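Side-chain contacts in sphingomyelinase C (Streptomyces griseocarneus, PDB 7CNE), which belongs to the endonuclease/exonuclease/phosphatase family, a branch of the DNase I-like clan whose fold packs two beta-sheets together with helices on the outside: residues P26-E31 / A234-P239; V135-G140 / V144-T149; W273-W278 / Y282-L287. All coordinates share one frame; numbering follows the deposited sequence.

Interaction 1: P26-E31 / A234-P239; sequences PNWGQE and AAYRYP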
ATOM      1  N   PRO A  26      12.012 -18.436  -4.624  1.00 23.21           N
ATOM      2  CA  PRO A  26      11.119 -19.313  -5.398  1.00 25.72           C
ATOM      3  C   PRO A  26      10.074 -20.046  -4.570  1.00 27.71           C
ATOM      4  O   PRO A  26       9.134 -20.601  -5.161  1.00 31.12           O
ATOM      5  CB  PRO A  26      12.090 -20.296  -6.073  1.00 25.25           C
ATOM      6  CG  PRO A  26      13.326 -20.251  -5.258  1.00 27.86           C
ATOM      7  CD  PRO A  26      13.422 -18.864  -4.689  1.00 25.99           C
ATOM      8  N   ASN A  27      10.175 -20.054  -3.242  1.00 23.95           N
ATOM      9  CA  ASN A  27       9.326 -20.912  -2.422  1.00 29.42           C
ATOM     10  C   ASN A  27       8.403 -20.133  -1.487  1.00 23.89           C
ATOM     11  O   ASN A  27       8.060 -20.622  -0.408  1.00 26.07           O
ATOM     12  CB  ASN A  27      10.189 -21.891  -1.628  1.00 28.79           C
ATOM     13  CG  ASN A  27      11.004 -22.793  -2.534  1.00 31.05           C
ATOM     14  OD1 ASN A  27      10.454 -23.451  -3.416  1.00 35.16           O
ATOM     15  ND2 ASN A  27      12.318 -22.801  -2.348  1.00 32.70           N
ATOM     16  N   TRP A  28       7.952 -18.940  -1.883  1.00 22.25           N
ATOM     17  CA  TRP A  28       7.044 -18.172  -1.033  1.00 23.54           C
ATOM     18  C   TRP A  28       5.599 -18.193  -1.539  1.00 24.11           C
ATOM     19  O   TRP A  28       4.777 -17.377  -1.097  1.00 18.64           O
ATOM     20  CB  TRP A  28       7.544 -16.736  -0.862  1.00 22.87           C
ATOM     21  CG  TRP A  28       8.092 -16.486   0.522  1.00 21.19           C
ATOM     22  CD1 TRP A  28       9.325 -15.990   0.845  1.00 27.02           C
ATOM     23  CD2 TRP A  28       7.432 -16.752   1.762  1.00 22.04           C
ATOM     24  NE1 TRP A  28       9.463 -15.914   2.211  1.00 22.66           N
ATOM     25  CE2 TRP A  28       8.314 -16.378   2.796  1.00 28.81           C
ATOM     26  CE3 TRP A  28       6.166 -17.249   2.102  1.00 24.83           C
ATOM     27  CZ2 TRP A  28       7.979 -16.500   4.143  1.00 26.09           C
ATOM     28  CZ3 TRP A  28       5.840 -17.370   3.438  1.00 27.25           C
ATOM     29  CH2 TRP A  28       6.745 -16.994   4.441  1.00 24.89           C
ATOM     30  N   GLY A  29       5.272 -19.129  -2.435  1.00 23.18           N
ATOM     31  CA  GLY A  29       3.907 -19.304  -2.906  1.00 22.62           C
ATOM     32  C   GLY A  29       3.336 -18.118  -3.655  1.00 24.12           C
ATOM     33  O   GLY A  29       2.115 -17.913  -3.637  1.00 20.73           O
ATOM     34  N   GLN A  30       4.184 -17.347  -4.352  1.00 20.61           N
ATOM     35  CA  GLN A  30       3.740 -16.056  -4.880  1.00 20.42           C
ATOM     36  C   GLN A  30       2.671 -16.215  -5.958  1.00 22.93           C
ATOM     37  O   GLN A  30       1.692 -15.465  -5.972  1.00 20.09           O
ATOM     38  CB  GLN A  30       4.921 -15.253  -5.438  1.00 20.58           C
ATOM     39  CG  GLN A  30       5.909 -14.729  -4.383  1.00 18.91           C
ATOM     40  CD  GLN A  30       7.086 -15.667  -4.162  1.00 21.24           C
ATOM     41  OE1 GLN A  30       6.910 -16.876  -4.035  1.00 19.48           O
ATOM     42  NE2 GLN A  30       8.301 -15.106  -4.121  1.00 17.34           N
ATOM     43  N   GLU A  31       2.852 -17.152  -6.895  1.00 22.09           N
ATOM     44  CA  GLU A  31       1.859 -17.309  -7.953  1.00 24.27           C
ATOM     45  C   GLU A  31       0.540 -17.814  -7.385  1.00 22.99           C
ATOM     46  O   GLU A  31      -0.531 -17.333  -7.770  1.00 26.44           O
ATOM     47  CB  GLU A  31       2.379 -18.249  -9.042  1.00 23.76           C
ATOM     48  CG  GLU A  31       3.455 -17.627  -9.930  1.00 26.95           C
ATOM     49  CD  GLU A  31       2.901 -16.666 -10.992  1.00 24.63           C
ATOM     50  OE1 GLU A  31       1.672 -16.629 -11.212  1.00 31.33           O
ATOM     51  OE2 GLU A  31       3.704 -15.947 -11.619  1.00 28.32           O
ATOM     52  N   ALA A 234       3.165 -13.552   9.109  1.00 24.19           N
ATOM     53  CA  ALA A 234       3.897 -12.619   9.961  1.00 26.58           C
ATOM     54  C   ALA A 234       4.515 -13.339  11.153  1.00 29.84           C
ATOM     55  O   ALA A 234       5.636 -13.018  11.570  1.00 27.78           O
ATOM     56  CB  ALA A 234       2.987 -11.484  10.434  1.00 22.12           C
ATOM     57  N   ALA A 235       3.798 -14.325  11.712  1.00 27.08           N
ATOM     58  CA  ALA A 235       4.317 -15.070  12.855  1.00 27.46           C
ATOM     59  C   ALA A 235       5.536 -15.904  12.485  1.00 28.67           C
ATOM     60  O   ALA A 235       6.431 -16.092  13.316  1.00 28.95           O
ATOM     61  CB  ALA A 235       3.227 -15.964  13.446  1.00 26.74           C
ATOM     62  N   TYR A 236       5.589 -16.410  11.252  1.00 29.38           N
ATOM     63  CA  TYR A 236       6.756 -17.168  10.817  1.00 30.71           C
ATOM     64  C   TYR A 236       7.960 -16.263  10.597  1.00 32.20           C
ATOM     65  O   TYR A 236       9.092 -16.634  10.924  1.00 31.64           O
ATOM     66  CB  TYR A 236       6.437 -17.933   9.537  1.00 27.75           C
ATOM     67  CG  TYR A 236       7.637 -18.615   8.933  1.00 30.86           C
ATOM     68  CD1 TYR A 236       8.212 -19.719   9.553  1.00 38.69           C
ATOM     69  CD2 TYR A 236       8.208 -18.153   7.757  1.00 34.51           C
ATOM     70  CE1 TYR A 236       9.315 -20.355   9.010  1.00 40.78           C
ATOM     71  CE2 TYR A 236       9.314 -18.783   7.206  1.00 35.28           C
ATOM     72  CZ  TYR A 236       9.862 -19.883   7.840  1.00 41.62           C
ATOM     73  OH  TYR A 236      10.962 -20.518   7.305  1.00 49.50           O
ATOM     74  N   ARG A 237       7.740 -15.073  10.038  1.00 27.44           N
ATOM     75  CA  ARG A 237       8.857 -14.211   9.667  1.00 34.29           C
ATOM     76  C   ARG A 237       9.361 -13.369  10.831  1.00 32.65           C
ATOM     77  O   ARG A 237      10.529 -12.974  10.836  1.00 37.99           O
ATOM     78  CB  ARG A 237       8.457 -13.289   8.512  1.00 30.61           C
ATOM     79  CG  ARG A 237       8.108 -14.000   7.217  1.00 29.57           C
ATOM     80  CD  ARG A 237       7.694 -12.986   6.173  1.00 29.13           C
ATOM     81  NE  ARG A 237       8.816 -12.147   5.768  1.00 32.02           N
ATOM     82  CZ  ARG A 237       8.741 -10.834   5.572  1.00 34.21           C
ATOM     83  NH1 ARG A 237       7.594 -10.193   5.752  1.00 35.12           N
ATOM     84  NH2 ARG A 237       9.817 -10.162   5.194  1.00 35.76           N
ATOM     85  N   TYR A 238       8.501 -13.058  11.803  1.00 32.79           N
ATOM     86  CA  TYR A 238       8.859 -12.176  12.915  1.00 34.17           C
ATOM     87  C   TYR A 238       8.283 -12.733  14.212  1.00 34.42           C
ATOM     88  O   TYR A 238       7.447 -12.101  14.858  1.00 33.78           O
ATOM     89  CB  TYR A 238       8.355 -10.754  12.668  1.00 34.43           C
ATOM     90  CG  TYR A 238       8.861 -10.125  11.394  1.00 36.90           C
ATOM     91  CD1 TYR A 238       8.045 -10.028  10.271  1.00 37.24           C
ATOM     92  CD2 TYR A 238      10.153  -9.624  11.310  1.00 40.62           C
ATOM     93  CE1 TYR A 238       8.505  -9.447   9.102  1.00 37.82           C
ATOM     94  CE2 TYR A 238      10.622  -9.042  10.147  1.00 42.14           C
ATOM     95  CZ  TYR A 238       9.795  -8.956   9.048  1.00 42.91           C
ATOM     96  OH  TYR A 238      10.264  -8.379   7.891  1.00 50.71           O
ATOM     97  N   PRO A 239       8.737 -13.918  14.631  1.00 35.12           N
ATOM     98  CA  PRO A 239       8.116 -14.562  15.801  1.00 39.16           C
ATOM     99  C   PRO A 239       8.377 -13.853  17.128  1.00 37.49           C
ATOM    100  O   PRO A 239       7.612 -14.074  18.075  1.00 41.21           O
ATOM    101  CB  PRO A 239       8.733 -15.967  15.788  1.00 36.52           C
ATOM    102  CG  PRO A 239      10.075 -15.758  15.158  1.00 36.81           C
ATOM    103  CD  PRO A 239       9.864 -14.707  14.103  1.00 35.17           C
TER
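Arg237, which packs against Trp28, uses NH1 to hydrogen-bond O3 of a bound succinic acid, and the same O3 has a weak hydrogen bond with Tyr238 OH; the ligand probably comes from the crystallisation liquor, so the pair may mark a pocket for an anion, though no site is established there. A bend at chi3 (68°) turns the guanidinium away from the run of its aliphatic chain, and Tyr238 CE1 lies 3.5 Å above one guanidinium face, offset toward its rim. The aliphatic part of Arg237 makes the contact itself: Arg237 CG lies 4.0 Å from Trp28 CZ2, while the guanidinium plane stands nearly perpendicular to the indole. Beside it, Tyr236 brings CD2 to 3.8 Å from Trp28 CH2, the two rings meeting obliquely. With CG trans to the main-chain nitrogen (chi1 173°), the Tyr236 ring is directed at the indole. The backbones stay well apart, with Trp28 CA and Arg237 CA 11.6 Å from each other, so side chains alone bridge the gap. Within 26-31, Trp28 N makes a weak hydrogen bond of 3.2 Å to Gln30 OE1, and Gln30 NE2 is hydrogen-bonded to the carbonyl oxygens of Met20 and Tyr25, which holds the amide in place. The arrangement is a surface cluster of aromatic rings with the aliphatic part of an arginine, in which Phe18, edge-to-face, and Tyr284 also meet the indole; it joins the loop that ends at Gly29, the N-cap of helix 30-39, to the C-terminal end of helix 232-237.

Interaction 2: V135-G140 / V144-T149; sequences VVLNVG and VHVVGT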
ATOM      1  N   VAL A 135      -2.823   9.291  -8.581  1.00 16.25           N
ATOM      2  CA  VAL A 135      -3.850   9.115  -9.599  1.00 19.48           C
ATOM      3  C   VAL A 135      -4.975  10.107  -9.359  1.00 19.25           C
ATOM      4  O   VAL A 135      -5.342  10.391  -8.214  1.00 19.55           O
ATOM      5  CB  VAL A 135      -4.401   7.672  -9.657  1.00 20.65           C
ATOM      6  CG1 VAL A 135      -3.277   6.712  -9.896  1.00 20.25           C
ATOM      7  CG2 VAL A 135      -5.172   7.310  -8.400  1.00 20.03           C
ATOM      8  N   VAL A 136      -5.496  10.653 -10.455  1.00 20.68           N
ATOM      9  CA  VAL A 136      -6.708  11.460 -10.457  1.00 19.98           C
ATOM     10  C   VAL A 136      -7.781  10.615 -11.116  1.00 20.32           C
ATOM     11  O   VAL A 136      -7.627  10.211 -12.274  1.00 19.18           O
ATOM     12  CB  VAL A 136      -6.526  12.785 -11.212  1.00 21.55           C
ATOM     13  CG1 VAL A 136      -7.844  13.570 -11.203  1.00 21.34           C
ATOM     14  CG2 VAL A 136      -5.404  13.605 -10.597  1.00 20.50           C
ATOM     15  N   LEU A 137      -8.848  10.326 -10.379  1.00 18.46           N
ATOM     16  CA  LEU A 137      -9.962   9.545 -10.895  1.00 20.71           C
ATOM     17  C   LEU A 137     -11.146  10.444 -11.217  1.00 21.74           C
ATOM     18  O   LEU A 137     -11.389  11.442 -10.537  1.00 20.77           O
ATOM     19  CB  LEU A 137     -10.396   8.487  -9.885  1.00 20.12           C
ATOM     20  CG  LEU A 137      -9.247   7.675  -9.271  1.00 20.74           C
ATOM     21  CD1 LEU A 137      -9.779   6.803  -8.155  1.00 17.53           C
ATOM     22  CD2 LEU A 137      -8.526   6.833 -10.336  1.00 19.41           C
ATOM     23  N   ASN A 138     -11.898  10.058 -12.249  1.00 21.80           N
ATOM     24  CA  ASN A 138     -13.163  10.699 -12.590  1.00 23.73           C
ATOM     25  C   ASN A 138     -14.305   9.839 -12.053  1.00 24.15           C
ATOM     26  O   ASN A 138     -14.507   8.709 -12.513  1.00 21.84           O
ATOM     27  CB  ASN A 138     -13.289  10.898 -14.097  1.00 23.99           C
ATOM     28  CG  ASN A 138     -14.360  11.894 -14.438  1.00 29.58           C
ATOM     29  OD1 ASN A 138     -15.547  11.550 -14.532  1.00 29.74           O
ATOM     30  ND2 ASN A 138     -13.962  13.148 -14.574  1.00 27.12           N
ATOM     31  N   VAL A 139     -15.036  10.372 -11.070  1.00 23.08           N
ATOM     32  CA  VAL A 139     -16.052   9.647 -10.306  1.00 23.61           C
ATOM     33  C   VAL A 139     -17.226  10.588 -10.096  1.00 24.57           C
ATOM     34  O   VAL A 139     -17.052  11.654  -9.503  1.00 22.97           O
ATOM     35  CB  VAL A 139     -15.554   9.187  -8.920  1.00 28.39           C
ATOM     36  CG1 VAL A 139     -16.406   8.025  -8.399  1.00 29.25           C
ATOM     37  CG2 VAL A 139     -14.076   8.873  -8.905  1.00 24.40           C
ATOM     38  N   GLY A 140     -18.419  10.185 -10.535  1.00 30.42           N
ATOM     39  CA  GLY A 140     -19.633  10.934 -10.237  1.00 34.16           C
ATOM     40  C   GLY A 140     -19.574  12.410 -10.583  1.00 30.82           C
ATOM     41  O   GLY A 140     -19.945  13.264  -9.769  1.00 30.24           O
ATOM     42  N   VAL A 144     -11.372  12.664  -7.922  1.00 18.51           N
ATOM     43  CA  VAL A 144     -10.896  12.150  -6.643  1.00 16.79           C
ATOM     44  C   VAL A 144      -9.413  11.839  -6.806  1.00 20.10           C
ATOM     45  O   VAL A 144      -9.015  11.204  -7.791  1.00 19.14           O
ATOM     46  CB  VAL A 144     -11.678  10.893  -6.214  1.00 19.71           C
ATOM     47  CG1 VAL A 144     -11.039  10.248  -4.997  1.00 18.59           C
ATOM     48  CG2 VAL A 144     -13.145  11.252  -5.942  1.00 22.22           C
ATOM     49  N   HIS A 145      -8.599  12.290  -5.856  1.00 18.67           N
ATOM     50  CA  HIS A 145      -7.153  12.137  -5.925  1.00 16.92           C
ATOM     51  C   HIS A 145      -6.716  11.076  -4.929  1.00 16.38           C
ATOM     52  O   HIS A 145      -7.139  11.098  -3.766  1.00 17.87           O
ATOM     53  CB  HIS A 145      -6.442  13.468  -5.640  1.00 15.66           C
ATOM     54  CG  HIS A 145      -6.933  14.600  -6.483  1.00 18.76           C
ATOM     55  ND1 HIS A 145      -6.167  15.175  -7.477  1.00 19.02           N
ATOM     56  CD2 HIS A 145      -8.125  15.243  -6.505  1.00 21.33           C
ATOM     57  CE1 HIS A 145      -6.862  16.129  -8.067  1.00 19.32           C
ATOM     58  NE2 HIS A 145      -8.055  16.189  -7.499  1.00 24.55           N
ATOM     59  N   VAL A 146      -5.871  10.151  -5.379  1.00 16.17           N
ATOM     60  CA  VAL A 146      -5.369   9.079  -4.527  1.00 13.96           C
ATOM     61  C   VAL A 146      -3.859   9.036  -4.652  1.00 15.87           C
ATOM     62  O   VAL A 146      -3.331   9.034  -5.767  1.00 16.29           O
ATOM     63  CB  VAL A 146      -5.977   7.711  -4.897  1.00 16.99           C
ATOM     64  CG1 VAL A 146      -5.404   6.617  -3.997  1.00 14.86           C
ATOM     65  CG2 VAL A 146      -7.484   7.749  -4.777  1.00 16.03           C
ATOM     66  N   VAL A 147      -3.167   9.007  -3.513  1.00 16.35           N
ATOM     67  CA  VAL A 147      -1.749   8.662  -3.454  1.00 15.52           C
ATOM     68  C   VAL A 147      -1.652   7.274  -2.840  1.00 14.55           C
ATOM     69  O   VAL A 147      -2.161   7.040  -1.738  1.00 15.79           O
ATOM     70  CB  VAL A 147      -0.932   9.675  -2.636  1.00 13.69           C
ATOM     71  CG1 VAL A 147       0.550   9.222  -2.534  1.00 12.63           C
ATOM     72  CG2 VAL A 147      -1.046  11.082  -3.236  1.00 14.93           C
ATOM     73  N   GLY A 148      -1.012   6.353  -3.543  1.00 14.94           N
ATOM     74  CA  GLY A 148      -0.785   5.004  -3.043  1.00 13.68           C
ATOM     75  C   GLY A 148       0.699   4.839  -2.784  1.00 13.78           C
ATOM     76  O   GLY A 148       1.521   5.263  -3.596  1.00 14.26           O
ATOM     77  N   THR A 149       1.050   4.232  -1.655  1.00 16.42           N
ATOM     78  CA  THR A 149       2.467   4.163  -1.326  1.00 14.76           C
ATOM     79  C   THR A 149       2.747   3.014  -0.368  1.00 18.32           C
ATOM     80  O   THR A 149       1.844   2.320   0.116  1.00 16.68           O
ATOM     81  CB  THR A 149       2.969   5.493  -0.735  1.00 17.07           C
ATOM     82  OG1 THR A 149       4.404   5.516  -0.749  1.00 16.65           O
ATOM     83  CG2 THR A 149       2.487   5.672   0.704  1.00 17.20           C
TER
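A beta hairpin in the six-stranded mixed sheet, one of the two sheets of the DNase I-like fold, brings strands 131-139 and 142-150 together, and Val135 to Leu137 pair with Val146 to Val144 in antiparallel register. Val135 and Val146 form one hydrogen-bonded pair with two reciprocal bonds, Val135 N to Val146 O being 2.9 Å with a nearly straight N-H (172°). Leu137 and Val144 form the next, again with two, and Leu137 N reaches Val144 O at 2.7 Å. Between them Val136 and His145 make a non-hydrogen-bonded pair, and their side chains rise together from the same face. Val136 CG2 comes 3.6 Å from His145 ND1, while CG1 sits over one face of the imidazole. Both ring nitrogens are hydrogen-bonded, ND1 with Tyr134 OH and NE2 with Glu187 OE2, which should restrict rotation of the ring. On the opposite face of the sheet Val135, Leu137, Val144 and Val146 bring together aliphatic groups. Val135 holds CG2 between its own nitrogen and carbonyl carbon, which places that methyl 3.6 Å from Val146 CB. Leu137 CD1 approaches Val146 CG2 obliquely, and toward the turn Val139 CG2 meets Val144 CG2 at 3.9 Å. Strands 110-117 and 188-192 flank the hairpin. Four backbone hydrogen bonds satisfy polar groups of these buried residues, aliphatic side chains meet on one face, and Val136 packs on the imidazole on the other.

Interaction 3: W273-W278 / Y282-L287; sequences WTVSSW and YTYTDL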
ATOM      1  N   TRP A 273      -2.119 -23.449   2.314  1.00 25.60           N
ATOM      2  CA  TRP A 273      -1.231 -23.662   1.189  1.00 27.06           C
ATOM      3  C   TRP A 273       0.140 -23.980   1.762  1.00 27.55           C
ATOM      4  O   TRP A 273       0.506 -23.497   2.837  1.00 28.55           O
ATOM      5  CB  TRP A 273      -1.174 -22.448   0.247  1.00 26.94           C
ATOM      6  CG  TRP A 273      -0.762 -21.182   0.932  1.00 25.01           C
ATOM      7  CD1 TRP A 273      -1.567 -20.330   1.628  1.00 27.25           C
ATOM      8  CD2 TRP A 273       0.562 -20.641   1.008  1.00 26.10           C
ATOM      9  NE1 TRP A 273      -0.823 -19.282   2.127  1.00 28.44           N
ATOM     10  CE2 TRP A 273       0.486 -19.454   1.762  1.00 25.38           C
ATOM     11  CE3 TRP A 273       1.808 -21.048   0.514  1.00 26.67           C
ATOM     12  CZ2 TRP A 273       1.607 -18.666   2.029  1.00 26.76           C
ATOM     13  CZ3 TRP A 273       2.916 -20.265   0.775  1.00 24.32           C
ATOM     14  CH2 TRP A 273       2.808 -19.086   1.527  1.00 25.80           C
ATOM     15  N   THR A 274       0.881 -24.819   1.057  1.00 27.97           N
ATOM     16  CA  THR A 274       2.101 -25.384   1.600  1.00 32.24           C
ATOM     17  C   THR A 274       3.239 -25.204   0.611  1.00 31.97           C
ATOM     18  O   THR A 274       3.054 -25.334  -0.603  1.00 31.88           O
ATOM     19  CB  THR A 274       1.912 -26.872   1.938  1.00 34.84           C
ATOM     20  OG1 THR A 274       0.825 -27.008   2.866  1.00 32.33           O
ATOM     21  CG2 THR A 274       3.176 -27.452   2.556  1.00 32.77           C
ATOM     22  N   VAL A 275       4.411 -24.875   1.144  1.00 31.63           N
ATOM     23  CA  VAL A 275       5.624 -24.745   0.356  1.00 34.73           C
ATOM     24  C   VAL A 275       6.734 -25.479   1.096  1.00 35.37           C
ATOM     25  O   VAL A 275       6.614 -25.805   2.280  1.00 34.99           O
ATOM     26  CB  VAL A 275       6.013 -23.270   0.115  1.00 32.42           C
ATOM     27  CG1 VAL A 275       5.041 -22.612  -0.864  1.00 29.21           C
ATOM     28  CG2 VAL A 275       6.048 -22.524   1.430  1.00 27.23           C
ATOM     29  N   SER A 276       7.822 -25.738   0.376  1.00 34.46           N
ATOM     30  CA  SER A 276       8.964 -26.479   0.897  1.00 38.83           C
ATOM     31  C   SER A 276      10.176 -25.564   0.971  1.00 39.67           C
ATOM     32  O   SER A 276      10.430 -24.782   0.049  1.00 34.08           O
ATOM     33  CB  SER A 276       9.283 -27.690   0.014  1.00 37.98           C
ATOM     34  OG  SER A 276       8.142 -28.514  -0.164  1.00 45.38           O
ATOM     35  N   SER A 277      10.922 -25.660   2.072  1.00 38.84           N
ATOM     36  CA  SER A 277      12.124 -24.851   2.247  1.00 43.16           C
ATOM     37  C   SER A 277      13.134 -25.642   3.059  1.00 41.79           C
ATOM     38  O   SER A 277      12.845 -26.025   4.198  1.00 41.99           O
ATOM     39  CB  SER A 277      11.808 -23.524   2.939  1.00 40.20           C
ATOM     40  OG  SER A 277      13.005 -22.847   3.289  1.00 39.00           O
ATOM     41  N   TRP A 278      14.321 -25.849   2.485  1.00 45.49           N
ATOM     42  CA  TRP A 278      15.394 -26.608   3.128  1.00 43.32           C
ATOM     43  C   TRP A 278      14.898 -27.975   3.591  1.00 46.70           C
ATOM     44  O   TRP A 278      15.081 -28.377   4.744  1.00 48.93           O
ATOM     45  CB  TRP A 278      16.002 -25.822   4.289  1.00 45.11           C
ATOM     46  CG  TRP A 278      17.257 -25.120   3.895  1.00 39.88           C
ATOM     47  CD1 TRP A 278      17.376 -23.833   3.459  1.00 39.81           C
ATOM     48  CD2 TRP A 278      18.570 -25.683   3.858  1.00 40.90           C
ATOM     49  NE1 TRP A 278      18.693 -23.551   3.171  1.00 36.95           N
ATOM     50  CE2 TRP A 278      19.444 -24.673   3.403  1.00 35.13           C
ATOM     51  CE3 TRP A 278      19.094 -26.943   4.166  1.00 41.39           C
ATOM     52  CZ2 TRP A 278      20.813 -24.885   3.247  1.00 35.65           C
ATOM     53  CZ3 TRP A 278      20.453 -27.148   4.017  1.00 41.69           C
ATOM     54  CH2 TRP A 278      21.297 -26.127   3.558  1.00 35.18           C
ATOM     55  N   TYR A 282       6.108 -26.198   5.048  1.00 38.43           N
ATOM     56  CA  TYR A 282       5.499 -25.134   5.832  1.00 34.33           C
ATOM     57  C   TYR A 282       4.118 -24.844   5.267  1.00 30.59           C
ATOM     58  O   TYR A 282       3.969 -24.658   4.053  1.00 31.57           O
ATOM     59  CB  TYR A 282       6.365 -23.869   5.813  1.00 32.90           C
ATOM     60  CG  TYR A 282       7.718 -24.032   6.469  1.00 40.19           C
ATOM     61  CD1 TYR A 282       7.858 -23.932   7.849  1.00 43.99           C
ATOM     62  CD2 TYR A 282       8.857 -24.282   5.709  1.00 41.94           C
ATOM     63  CE1 TYR A 282       9.099 -24.080   8.457  1.00 47.92           C
ATOM     64  CE2 TYR A 282      10.104 -24.424   6.307  1.00 46.52           C
ATOM     65  CZ  TYR A 282      10.217 -24.325   7.681  1.00 48.45           C
ATOM     66  OH  TYR A 282      11.446 -24.472   8.287  1.00 49.85           O
ATOM     67  N   THR A 283       3.111 -24.815   6.138  1.00 31.75           N
ATOM     68  CA  THR A 283       1.734 -24.556   5.733  1.00 30.74           C
ATOM     69  C   THR A 283       1.255 -23.247   6.348  1.00 25.63           C
ATOM     70  O   THR A 283       1.425 -23.022   7.547  1.00 29.67           O
ATOM     71  CB  THR A 283       0.809 -25.710   6.139  1.00 33.70           C
ATOM     72  OG1 THR A 283       1.203 -26.901   5.443  1.00 33.47           O
ATOM     73  CG2 THR A 283      -0.637 -25.383   5.774  1.00 30.53           C
ATOM     74  N   TYR A 284       0.654 -22.393   5.525  1.00 25.60           N
ATOM     75  CA  TYR A 284       0.165 -21.092   5.954  1.00 25.35           C
ATOM     76  C   TYR A 284      -1.325 -20.976   5.665  1.00 24.38           C
ATOM     77  O   TYR A 284      -1.860 -21.652   4.781  1.00 26.45           O
ATOM     78  CB  TYR A 284       0.925 -19.959   5.250  1.00 25.81           C
ATOM     79  CG  TYR A 284       2.415 -20.024   5.496  1.00 27.14           C
ATOM     80  CD1 TYR A 284       3.259 -20.687   4.615  1.00 25.08           C
ATOM     81  CD2 TYR A 284       2.969 -19.443   6.629  1.00 28.25           C
ATOM     82  CE1 TYR A 284       4.636 -20.759   4.850  1.00 24.64           C
ATOM     83  CE2 TYR A 284       4.334 -19.505   6.870  1.00 29.24           C
ATOM     84  CZ  TYR A 284       5.158 -20.166   5.978  1.00 28.80           C
ATOM     85  OH  TYR A 284       6.508 -20.223   6.229  1.00 32.20           O
ATOM     86  N   THR A 285      -1.994 -20.102   6.423  1.00 22.19           N
ATOM     87  CA  THR A 285      -3.427 -19.873   6.257  1.00 26.29           C
ATOM     88  C   THR A 285      -3.731 -18.393   6.072  1.00 25.36           C
ATOM     89  O   THR A 285      -4.820 -17.934   6.420  1.00 23.03           O
ATOM     90  CB  THR A 285      -4.225 -20.435   7.438  1.00 23.66           C
ATOM     91  OG1 THR A 285      -3.556 -20.129   8.663  1.00 27.01           O
ATOM     92  CG2 THR A 285      -4.404 -21.959   7.308  1.00 27.74           C
ATOM     93  N   ASP A 286      -2.773 -17.631   5.534  1.00 23.19           N
ATOM     94  CA  ASP A 286      -2.997 -16.238   5.163  1.00 20.97           C
ATOM     95  C   ASP A 286      -2.345 -15.978   3.818  1.00 22.77           C
ATOM     96  O   ASP A 286      -1.375 -16.647   3.447  1.00 21.31           O
ATOM     97  CB  ASP A 286      -2.436 -15.251   6.194  1.00 21.21           C
ATOM     98  CG  ASP A 286      -3.026 -15.457   7.570  1.00 25.20           C
ATOM     99  OD1 ASP A 286      -2.505 -16.318   8.308  1.00 22.43           O
ATOM    100  OD2 ASP A 286      -4.015 -14.769   7.902  1.00 23.79           O
ATOM    101  N   LEU A 287      -2.883 -14.997   3.091  1.00 18.57           N
ATOM    102  CA  LEU A 287      -2.363 -14.689   1.767  1.00 22.50           C
ATOM    103  C   LEU A 287      -1.204 -13.700   1.814  1.00 19.69           C
ATOM    104  O   LEU A 287      -0.515 -13.518   0.804  1.00 21.18           O
ATOM    105  CB  LEU A 287      -3.486 -14.158   0.872  1.00 21.60           C
ATOM    106  CG  LEU A 287      -4.547 -15.214   0.523  1.00 23.13           C
ATOM    107  CD1 LEU A 287      -5.650 -14.627  -0.347  1.00 19.81           C
ATOM    108  CD2 LEU A 287      -3.905 -16.406  -0.168  1.00 22.17           C
TER
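Trp273 and Tyr284, then Val275 and Tyr282, form two antiparallel hydrogen-bonded pairs, with Thr274 and Thr283 as the non-hydrogen-bonded pair between them; the short strands run at 151° to one another. Tyr282 N to Val275 O, at 2.8 Å, is the shortest of the four backbone bonds. On one face Thr274 OG1 and Thr283 OG1 share a hydrogen bond of 2.6 Å, in which either may be the donor. On the other face the indole of Trp273 swings back under its strand partner. Its CG stands between the backbone nitrogen and the carbonyl carbon (chi1 57°), which lays the ring beneath Tyr284: Tyr284 CB lies 3.3 Å above the indole plane, and Trp273 CH2 is 3.5 Å from Tyr284 CD1. The two ring planes are inclined by 32°. This is a two-stranded beta hairpin standing apart from the large sheets; Trp273 touches both helices 30-39 and 232-237, Tyr284 the latter, and Leu287, after the hairpin, the former. Trp273 NE1 donates to Asp286 O, beyond the end of strand 281-284, at 3.0 Å; the oxygen lies in the indole plane, whereas the donor sits well above the plane of the carbonyl. Asp286 itself turns its carboxylate to Ser232, through OD1. Val275 CG2 comes up to the edge of the Tyr284 ring, 4.1 Å from CE1, and toward the turn Ser277 CB packs 3.9 Å from Tyr282 CE2.

In the fold
Followed from the N terminus, the chain leaves strand 12-19 and reaches 26-31, the first half of interaction 1, which closes at 234-239, with 202 residues in between. Interaction 2 lies nested within that long loop as a local hairpin with three residues between its segments, joining neighbouring strands 131-139 and 142-150 of the six-stranded sheet, its centre about 32 Å from that of interaction 1 and across the middle of the molecule. Interaction 3 follows in series, another hairpin of equally short span. None of the contacts cross. Interactions 1 and 3 touch, their centres about 7 Å apart: Tyr284 OH approaches Tyr236 CD2 to 3.1 Å, so hairpin, helix 232-237 and the loop before helix 30-39 form one cluster.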